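Local structure of arabinofuranosidase (Bifidobacterium longum, 2Y2W) at the interface of chains A and B. The protein hydrolyses terminal alpha-L-arabinofuranosyl residues from arabinan and arabinoxylan as an intracellular family 51 glycoside hydrolase of plant cell-wall breakdown. Sequence-based numbering; all coordinates share one arbitrary frame. Chains: chain A/B, Arabinofuranosidase.

The interface of chains A and B. Residues chain A 190-192; chain B 132-134.
A:Ala191 and B:Met133 are joined backbone to backbone: the amide N of A:Ala191 donates to the carbonyl O of B:Met133 at 2.7 Å. A:Ala191 opens helix 191-198, whose first-turn amides lack acceptors within the helix, so an oxygen from the other chain can take this one.

The apolar contacts are made by short groups. The methyl CB of A:Ala191 points into chain B and meets CB of the B:Pro132 ring at 3.8 Å; a side chain this small lets the two backbones come close. Beside it, CA of A:Thr190, a compact residue just ahead of the helix, lies 3.9 Å from CB of B:Met133. The rest of the methionine takes little part, since its CG stands anti to the backbone N (chi1 -153°) and the thioether turns away.

B:Arg134 is long enough to reach across with its guanidinium. A bend at chi2 (-95°) folds the chain back so that CB of B:Pro132, part of a compact apolar ring suited to packing on a flat group, lies 3.8 Å above the guanidinium plane. NH1 comes 3.5 Å from CB of A:Ala191. It also lies 3.6 Å from NE1 of A:Trp192, whose broad indole offers surface to the guanidinium, the two planes 29° apart.

The contact's centre lies about 31 Å from the catalytic acid/base A:Glu215. Joining a helix start to a loop and the start of strand 134-136, the patch more likely serves assembly, perhaps within the hexamer.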
loop_
_atom_site.group_PDB
_atom_site.type_symbol
_atom_site.label_atom_id
_atom_site.label_comp_id
_atom_site.label_asym_id
_atom_site.label_seq_id
_atom_site.Cartn_x
_atom_site.Cartn_y
_atom_site.Cartn_z
ATOM N N THR A 190 -6.434 4.401 -26.775
ATOM C CA THR A 190 -5.557 4.136 -25.630
ATOM C C THR A 190 -5.063 2.686 -25.633
ATOM O O THR A 190 -5.713 1.807 -26.193
ATOM C CB THR A 190 -6.247 4.466 -24.285
ATOM O OG1 THR A 190 -7.523 3.813 -24.216
ATOM C CG2 THR A 190 -6.444 5.966 -24.138
ATOM N N ALA A 191 -3.914 2.444 -25.004
ATOM C CA ALA A 191 -3.271 1.123 -25.021
ATOM C C ALA A 191 -4.153 -0.010 -24.480
ATOM O O ALA A 191 -4.271 -1.059 -25.122
ATOM C CB ALA A 191 -1.938 1.165 -24.286
ATOM N N TRP A 192 -4.776 0.209 -23.319
ATOM C CA TRP A 192 -5.648 -0.801 -22.703
ATOM C C TRP A 192 -6.890 -1.117 -23.535
ATOM O O TRP A 192 -7.247 -2.282 -23.701
ATOM C CB TRP A 192 -6.062 -0.397 -21.286
ATOM C CG TRP A 192 -5.011 -0.624 -20.241
ATOM C CD1 TRP A 192 -4.407 0.324 -19.471
ATOM C CD2 TRP A 192 -4.444 -1.884 -19.844
ATOM N NE1 TRP A 192 -3.500 -0.261 -18.620
ATOM C CE2 TRP A 192 -3.502 -1.615 -18.828
ATOM C CE3 TRP A 192 -4.644 -3.213 -20.246
ATOM C CZ2 TRP A 192 -2.758 -2.624 -18.210
ATOM C CZ3 TRP A 192 -3.905 -4.216 -19.633
ATOM C CH2 TRP A 192 -2.973 -3.914 -18.625
ATOM N N PRO B 132 3.199 3.779 -24.959
ATOM C CA PRO B 132 1.763 3.532 -24.972
ATOM C C PRO B 132 0.932 4.806 -24.859
ATOM O O PRO B 132 1.331 5.755 -24.187
ATOM C CB PRO B 132 1.543 2.644 -23.737
ATOM C CG PRO B 132 2.894 2.496 -23.069
ATOM C CD PRO B 132 3.774 3.553 -23.623
ATOM N N MET B 133 -0.212 4.815 -25.534
ATOM C CA MET B 133 -1.195 5.879 -25.401
ATOM C C MET B 133 -1.971 5.627 -24.107
ATOM O O MET B 133 -2.521 4.541 -23.907
ATOM C CB MET B 133 -2.139 5.853 -26.600
ATOM C CG MET B 133 -2.778 7.188 -26.964
ATOM S SD MET B 133 -1.805 8.230 -28.079
ATOM C CE MET B 133 -1.401 7.097 -29.415
ATOM N N ARG B 134 -1.996 6.617 -23.222
ATOM C CA ARG B 134 -2.586 6.444 -21.895
ATOM C C ARG B 134 -3.649 7.499 -21.579
ATOM O O ARG B 134 -3.830 8.458 -22.329
ATOM C CB ARG B 134 -1.489 6.469 -20.819
ATOM C CG ARG B 134 -0.496 5.305 -20.864
ATOM C CD ARG B 134 -0.898 4.173 -19.925
ATOM N NE ARG B 134 0.094 3.098 -19.911
ATOM C CZ ARG B 134 -0.117 1.860 -20.355
ATOM N NH1 ARG B 134 -1.300 1.514 -20.849
ATOM N NH2 ARG B 134 0.856 0.958 -20.295
#